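Local atomic coordinates of maltose-binding protein MalE1 (Thermotoga maritima, PDB entry 6DTU), a protein that binds malto-oligosaccharides, here holding maltotetraose, and probably delivers them to a membrane transporter as a periplasmic-type solute-binding protein. Residues 72-76 / 267-271; 160-165 / 248-252. The contacts are given in a common frame with arbitrary orientation. Residue numbers count along the deposited sequence, not the author numbering.

Contact 1 of 2, residues 72-76 / 267-271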
ATOM      1  N   ASN A  72      -4.453  20.666   5.071  1.00 18.42           N
ATOM      2  CA  ASN A  72      -3.737  21.671   4.294  1.00 21.12           C
ATOM      3  C   ASN A  72      -4.623  22.317   3.234  1.00 19.28           C
ATOM      4  O   ASN A  72      -4.144  23.190   2.499  1.00 22.18           O
ATOM      5  CB  ASN A  72      -2.514  21.060   3.593  1.00 22.62           C
ATOM      6  CG  ASN A  72      -1.464  20.508   4.561  1.00 27.10           C
ATOM      7  OD1 ASN A  72      -1.462  20.805   5.753  1.00 28.92           O
ATOM      8  ND2 ASN A  72      -0.558  19.688   4.027  1.00 31.26           N
ATOM      9  N   GLY A  73      -5.879  21.894   3.124  1.00 19.58           N
ATOM     10  CA  GLY A  73      -6.799  22.472   2.163  1.00 15.94           C
ATOM     11  C   GLY A  73      -6.501  22.135   0.712  1.00 17.84           C
ATOM     12  O   GLY A  73      -6.887  22.896  -0.184  1.00 19.99           O
ATOM     13  N   LEU A  74      -5.867  20.992   0.448  1.00 17.74           N
ATOM     14  CA  LEU A  74      -5.425  20.680  -0.903  1.00 14.53           C
ATOM     15  C   LEU A  74      -6.310  19.694  -1.660  1.00 15.75           C
ATOM     16  O   LEU A  74      -6.207  19.639  -2.883  1.00 14.99           O
ATOM     17  CB  LEU A  74      -3.997  20.132  -0.896  1.00 15.81           C
ATOM     18  CG  LEU A  74      -2.918  21.106  -0.439  1.00 18.14           C
ATOM     19  CD1 LEU A  74      -1.591  20.421  -0.570  1.00 19.31           C
ATOM     20  CD2 LEU A  74      -2.943  22.365  -1.296  1.00 19.40           C
ATOM     21  N   ILE A  75      -7.140  18.905  -0.987  1.00 14.28           N
ATOM     22  CA  ILE A  75      -8.071  17.999  -1.658  1.00 12.58           C
ATOM     23  C   ILE A  75      -9.480  18.414  -1.274  1.00 13.22           C
ATOM     24  O   ILE A  75      -9.721  18.921  -0.175  1.00 17.46           O
ATOM     25  CB  ILE A  75      -7.810  16.485  -1.415  1.00 12.79           C
ATOM     26  CG1 ILE A  75      -7.696  16.188   0.086  1.00 13.12           C
ATOM     27  CG2 ILE A  75      -6.593  16.014  -2.208  1.00 14.11           C
ATOM     28  CD1 ILE A  75      -7.607  14.713   0.414  1.00 14.63           C
ATOM     29  N   GLU A  76     -10.412  18.234  -2.224  1.00 14.06           N
ATOM     30  CA  GLU A  76     -11.753  18.790  -2.176  1.00 14.22           C
ATOM     31  C   GLU A  76     -12.734  17.800  -1.556  1.00 14.79           C
ATOM     32  O   GLU A  76     -12.726  16.615  -1.903  1.00 16.11           O
ATOM     33  CB  GLU A  76     -12.198  19.113  -3.595  1.00 14.12           C
ATOM     34  CG  GLU A  76     -13.558  19.752  -3.733  1.00 13.44           C
ATOM     35  CD  GLU A  76     -13.611  21.198  -3.238  1.00 17.09           C
ATOM     36  OE1 GLU A  76     -12.547  21.775  -2.946  1.00 16.38           O
ATOM     37  OE2 GLU A  76     -14.734  21.768  -3.183  1.00 18.40           O
ATOM     38  N   MET A 267      -8.732  11.201  -5.514  1.00 11.10           N
ATOM     39  CA  MET A 267      -8.885  12.445  -4.771  1.00 11.52           C
ATOM     40  C   MET A 267      -8.854  13.616  -5.741  1.00 12.94           C
ATOM     41  O   MET A 267      -8.182  13.554  -6.762  1.00 12.28           O
ATOM     42  CB  MET A 267      -7.776  12.594  -3.763  1.00 10.31           C
ATOM     43  CG  MET A 267      -7.919  11.603  -2.635  1.00 12.15           C
ATOM     44  SD  MET A 267      -6.378  11.264  -1.786  1.00 13.60           S
ATOM     45  CE  MET A 267      -5.585  10.094  -2.897  1.00 13.43           C
ATOM     46  N   VAL A 268      -9.580  14.688  -5.417  1.00 11.80           N
ATOM     47  CA  VAL A 268      -9.741  15.850  -6.290  1.00 12.15           C
ATOM     48  C   VAL A 268      -8.944  17.023  -5.722  1.00 13.08           C
ATOM     49  O   VAL A 268      -8.995  17.292  -4.519  1.00 12.92           O
ATOM     50  CB  VAL A 268     -11.227  16.221  -6.462  1.00 12.86           C
ATOM     51  CG1 VAL A 268     -11.369  17.519  -7.278  1.00 14.41           C
ATOM     52  CG2 VAL A 268     -11.971  15.081  -7.135  1.00 15.65           C
ATOM     53  N   ASN A 269      -8.206  17.710  -6.594  1.00 13.91           N
ATOM     54  CA  ASN A 269      -7.408  18.871  -6.204  1.00 13.98           C
ATOM     55  C   ASN A 269      -8.334  20.042  -5.881  1.00 13.60           C
ATOM     56  O   ASN A 269      -9.013  20.566  -6.771  1.00 13.96           O
ATOM     57  CB  ASN A 269      -6.532  19.233  -7.396  1.00 12.27           C
ATOM     58  CG  ASN A 269      -5.581  20.398  -7.138  1.00 15.17           C
ATOM     59  OD1 ASN A 269      -5.602  21.052  -6.100  1.00 16.39           O
ATOM     60  ND2 ASN A 269      -4.730  20.658  -8.116  1.00 14.56           N
ATOM     61  N   ALA A 270      -8.319  20.496  -4.616  1.00 13.64           N
ATOM     62  CA  ALA A 270      -9.162  21.616  -4.211  1.00 14.33           C
ATOM     63  C   ALA A 270      -8.731  22.932  -4.843  1.00 16.14           C
ATOM     64  O   ALA A 270      -9.518  23.894  -4.840  1.00 18.38           O
ATOM     65  CB  ALA A 270      -9.191  21.762  -2.690  1.00 14.89           C
ATOM     66  N   LYS A 271      -7.520  22.999  -5.384  1.00 15.25           N
ATOM     67  CA  LYS A 271      -7.062  24.218  -6.026  1.00 19.33           C
ATOM     68  C   LYS A 271      -7.353  24.222  -7.515  1.00 16.46           C
ATOM     69  O   LYS A 271      -7.090  25.225  -8.175  1.00 16.37           O
ATOM     70  CB  LYS A 271      -5.571  24.447  -5.786  1.00 17.64           C
ATOM     71  CG  LYS A 271      -5.141  24.369  -4.309  1.00 19.05           C
ATOM     72  CD  LYS A 271      -5.906  25.330  -3.431  1.00 21.12           C
ATOM     73  CE  LYS A 271      -5.418  25.244  -1.990  1.00 22.19           C
ATOM     74  NZ  LYS A 271      -6.278  26.063  -1.082  1.00 24.78           N
TER
HETATM   75  O   HOH W   1      -4.160  25.455   0.965  1.00 23.78           O
HETATM   76  O   HOH W   2     -10.874  14.880  -2.880  1.00 17.06           O
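After helix 66-71, Gly73 takes positive phi in a Schellman motif, and the chain that follows is bridged to strand 260-268 of the large mixed sheet, whose Met267 and Asn269 also pair by backbone bonds with Ile59 and Asp57. Ile75 and Asn269 form a single beta bridge, CA-CA 4.7 Å: Ala270 N donates to Leu74 O and Glu76 N to Val268 O, both at 2.9 Å, while Ile75 CA-H also faces Val268 O (CA to O 3.1 Å). Ile75, Met267 and Asn269 lie on one side of this bridge, Glu76 and Val268 on the other. Ile75, in its p,t rotamer, lays CG2 against Met267 CB at 3.9 Å, whereas the Met267 sulfur end leads away toward Trp65 and Phe95. Leu74 (m,t) starts off away, yet its CD2 comes to 3.9 Å from Lys271 CE, and it packs on helix 39-49. Glu76 folds back through a p chi2, bringing OE1 to 3.4 Å from Ala270 CB and into a salt bridge with Lys275. Asn269 OD1 accepts from Lys271 N (2.8 Å), an Asx turn. Two m angles then swing Lys271 back, so that NZ makes a weak bond to Gly73 O (3.3 Å) and reaches a water held by Asn72 O. Directional backbone bonds thus set the pairing, apolar contacts fill it, and the charged ends of Glu76 and Lys271 lie at its outer side.

Contact 2 of 2, residues 160-165 / 248-252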
ATOM      1  N   PRO A 160       4.301  -5.838   9.159  1.00 14.34           N
ATOM      2  CA  PRO A 160       3.637  -7.060   9.630  1.00 15.42           C
ATOM      3  C   PRO A 160       4.357  -7.702  10.807  1.00 16.69           C
ATOM      4  O   PRO A 160       3.683  -8.250  11.692  1.00 16.29           O
ATOM      5  CB  PRO A 160       3.624  -7.976   8.396  1.00 15.12           C
ATOM      6  CG  PRO A 160       3.732  -7.054   7.230  1.00 16.05           C
ATOM      7  CD  PRO A 160       4.595  -5.916   7.713  1.00 12.85           C
ATOM      8  N   PHE A 161       5.693  -7.607  10.865  1.00 14.79           N
ATOM      9  CA  PHE A 161       6.439  -8.172  11.996  1.00 14.28           C
ATOM     10  C   PHE A 161       6.286  -7.306  13.236  1.00 18.31           C
ATOM     11  O   PHE A 161       6.094  -7.811  14.350  1.00 18.11           O
ATOM     12  CB  PHE A 161       7.934  -8.256  11.680  1.00 16.45           C
ATOM     13  CG  PHE A 161       8.301  -9.152  10.527  1.00 17.77           C
ATOM     14  CD1 PHE A 161       7.440 -10.125  10.039  1.00 16.42           C
ATOM     15  CD2 PHE A 161       9.544  -9.007   9.932  1.00 19.95           C
ATOM     16  CE1 PHE A 161       7.818 -10.925   8.983  1.00 19.80           C
ATOM     17  CE2 PHE A 161       9.925  -9.807   8.876  1.00 22.79           C
ATOM     18  CZ  PHE A 161       9.067 -10.764   8.391  1.00 23.07           C
ATOM     19  N   ILE A 162       6.420  -5.994  13.052  1.00 15.43           N
ATOM     20  CA  ILE A 162       6.303  -5.038  14.147  1.00 16.84           C
ATOM     21  C   ILE A 162       4.932  -5.148  14.809  1.00 17.76           C
ATOM     22  O   ILE A 162       4.818  -5.226  16.039  1.00 17.91           O
ATOM     23  CB  ILE A 162       6.579  -3.624  13.597  1.00 15.45           C
ATOM     24  CG1 ILE A 162       8.057  -3.505  13.209  1.00 17.70           C
ATOM     25  CG2 ILE A 162       6.100  -2.521  14.569  1.00 17.35           C
ATOM     26  CD1 ILE A 162       8.374  -2.285  12.402  1.00 21.22           C
ATOM     27  N   PHE A 163       3.864  -5.122  14.000  1.00 15.02           N
ATOM     28  CA  PHE A 163       2.524  -5.181  14.561  1.00 15.75           C
ATOM     29  C   PHE A 163       2.181  -6.566  15.079  1.00 16.15           C
ATOM     30  O   PHE A 163       1.462  -6.690  16.078  1.00 18.61           O
ATOM     31  CB  PHE A 163       1.496  -4.739  13.521  1.00 15.26           C
ATOM     32  CG  PHE A 163       1.692  -3.319  13.022  1.00 16.39           C
ATOM     33  CD1 PHE A 163       2.314  -2.355  13.799  1.00 18.86           C
ATOM     34  CD2 PHE A 163       1.238  -2.960  11.768  1.00 17.02           C
ATOM     35  CE1 PHE A 163       2.487  -1.069  13.323  1.00 18.66           C
ATOM     36  CE2 PHE A 163       1.385  -1.692  11.295  1.00 16.20           C
ATOM     37  CZ  PHE A 163       2.020  -0.731  12.072  1.00 18.03           C
ATOM     38  N   GLY A 164       2.681  -7.613  14.432  1.00 18.41           N
ATOM     39  CA  GLY A 164       2.372  -8.955  14.900  1.00 19.94           C
ATOM     40  C   GLY A 164       2.794  -9.174  16.340  1.00 16.18           C
ATOM     41  O   GLY A 164       2.086  -9.824  17.116  1.00 19.19           O
ATOM     42  N   TYR A 165       3.919  -8.595  16.738  1.00 18.71           N
ATOM     43  CA  TYR A 165       4.398  -8.784  18.098  1.00 19.44           C
ATOM     44  C   TYR A 165       3.855  -7.745  19.079  1.00 23.11           C
ATOM     45  O   TYR A 165       4.176  -7.814  20.268  1.00 28.70           O
ATOM     46  CB  TYR A 165       5.933  -8.805  18.124  1.00 20.99           C
ATOM     47  CG  TYR A 165       6.555 -10.139  17.762  1.00 18.37           C
ATOM     48  CD1 TYR A 165       6.351 -11.256  18.563  1.00 23.61           C
ATOM     49  CD2 TYR A 165       7.366 -10.277  16.643  1.00 20.66           C
ATOM     50  CE1 TYR A 165       6.923 -12.477  18.254  1.00 23.87           C
ATOM     51  CE2 TYR A 165       7.948 -11.500  16.321  1.00 23.78           C
ATOM     52  CZ  TYR A 165       7.717 -12.595  17.136  1.00 25.22           C
ATOM     53  OH  TYR A 165       8.269 -13.823  16.846  1.00 27.25           O
ATOM     54  N   ILE A 248       1.221 -14.074   5.254  1.00 17.63           N
ATOM     55  CA  ILE A 248       2.611 -14.138   5.703  1.00 17.31           C
ATOM     56  C   ILE A 248       2.707 -15.211   6.772  1.00 16.77           C
ATOM     57  O   ILE A 248       1.786 -15.333   7.608  1.00 19.83           O
ATOM     58  CB  ILE A 248       3.070 -12.777   6.241  1.00 19.19           C
ATOM     59  CG1 ILE A 248       2.954 -11.709   5.147  1.00 18.40           C
ATOM     60  CG2 ILE A 248       4.497 -12.853   6.818  1.00 20.91           C
ATOM     61  CD1 ILE A 248       3.079 -10.278   5.678  1.00 21.17           C
ATOM     62  N   PRO A 249       3.729 -16.062   6.757  1.00 19.56           N
ATOM     63  CA  PRO A 249       3.809 -17.126   7.759  1.00 21.84           C
ATOM     64  C   PRO A 249       3.814 -16.541   9.164  1.00 21.16           C
ATOM     65  O   PRO A 249       4.311 -15.434   9.389  1.00 19.34           O
ATOM     66  CB  PRO A 249       5.134 -17.815   7.424  1.00 20.17           C
ATOM     67  CG  PRO A 249       5.319 -17.552   5.930  1.00 20.19           C
ATOM     68  CD  PRO A 249       4.778 -16.173   5.726  1.00 19.81           C
ATOM     69  N   ASP A 250       3.201 -17.272  10.103  1.00 22.45           N
ATOM     70  CA  ASP A 250       3.153 -16.823  11.487  1.00 22.43           C
ATOM     71  C   ASP A 250       4.566 -16.571  11.994  1.00 19.48           C
ATOM     72  O   ASP A 250       5.490 -17.337  11.702  1.00 21.04           O
ATOM     73  CB  ASP A 250       2.497 -17.880  12.383  1.00 22.88           C
ATOM     74  CG  ASP A 250       0.997 -18.025  12.152  1.00 29.55           C
ATOM     75  OD1 ASP A 250       0.321 -17.063  11.713  1.00 28.94           O
ATOM     76  OD2 ASP A 250       0.489 -19.138  12.410  1.00 32.22           O
ATOM     77  N   LEU A 251       4.734 -15.487  12.759  1.00 19.63           N
ATOM     78  CA  LEU A 251       6.066 -15.120  13.233  1.00 19.20           C
ATOM     79  C   LEU A 251       6.605 -16.166  14.194  1.00 17.64           C
ATOM     80  O   LEU A 251       7.812 -16.450  14.224  1.00 21.84           O
ATOM     81  CB  LEU A 251       6.016 -13.752  13.897  1.00 19.49           C
ATOM     82  CG  LEU A 251       5.228 -12.719  13.100  1.00 17.79           C
ATOM     83  CD1 LEU A 251       5.266 -11.397  13.849  1.00 20.03           C
ATOM     84  CD2 LEU A 251       5.809 -12.603  11.692  1.00 17.46           C
ATOM     85  N   GLU A 252       5.723 -16.706  15.021  1.00 18.96           N
ATOM     86  CA  GLU A 252       6.011 -17.832  15.895  1.00 22.80           C
ATOM     87  C   GLU A 252       4.674 -18.443  16.271  1.00 21.78           C
ATOM     88  O   GLU A 252       3.622 -17.925  15.871  1.00 19.65           O
ATOM     89  CB  GLU A 252       6.810 -17.398  17.144  1.00 23.76           C
ATOM     90  CG  GLU A 252       6.116 -16.427  18.086  1.00 21.87           C
ATOM     91  CD  GLU A 252       6.956 -16.123  19.319  1.00 26.61           C
ATOM     92  OE1 GLU A 252       7.908 -15.322  19.217  1.00 23.37           O
ATOM     93  OE2 GLU A 252       6.668 -16.700  20.390  1.00 30.23           O
TER
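Leu251 pushes its m,t side chain into the hollow between Phe161 and Tyr165, with CD2 3.4 Å from Phe161 CD1 and CD1 3.6 Å from Tyr165 CE2. At the bottom lies Gly164, whose CA is 3.9 Å from Leu251 CD1; a CB here would clash with that methyl, so the missing side chain allows the close approach. One turn back along helix 155-164, Pro160 CB packs on Ile248 CD1 at 3.6 Å, and Ile248 CG2 sits at the edge of the Phe161 ring, 4.4 Å from CE1. Pro160 has no amide hydrogen to give to the preceding turn, and the helix is kinked here. Met127 of helix 127-140 touches both Phe161 and Leu251, while Leu195 and Leu199 of helix 187-201 cover Phe161 further, so the loop after strand 243-246 is drawn into a core shared by several helices. Where the helix runs out, Tyr165 OH donates to Glu252 OE1 at 2.8 Å. The apolar interior thus gives close fit without directional bonds, while Glu252 OE1 serves both Tyr165 OH and Lys191, so that hydrogen bond and salt bridge meet on one oxygen and the Tyr165 hydroxyl has a defined partner at the partly exposed end.

How the contacts relate
Contacts 1 and 2 lie on opposite sides of the chain's centre, their own centres 36 Å apart and their nearest atoms about 20 Å apart. Both segments of contact 2 fall in the sequence between the two segments of contact 1. This fits the two-lobed fold of periplasmic binding proteins, in which the chain passes to the second lobe and returns: contact 1 belongs to the lobe with the large mixed sheet, contact 2 to the other. The bound sugar lies between them, the Met267 side chain being about 9 Å and the Pro160 side chain about 11 Å from a glucose unit. Each contact thus joins chain-distant parts within one lobe, behind the sugar-binding cleft.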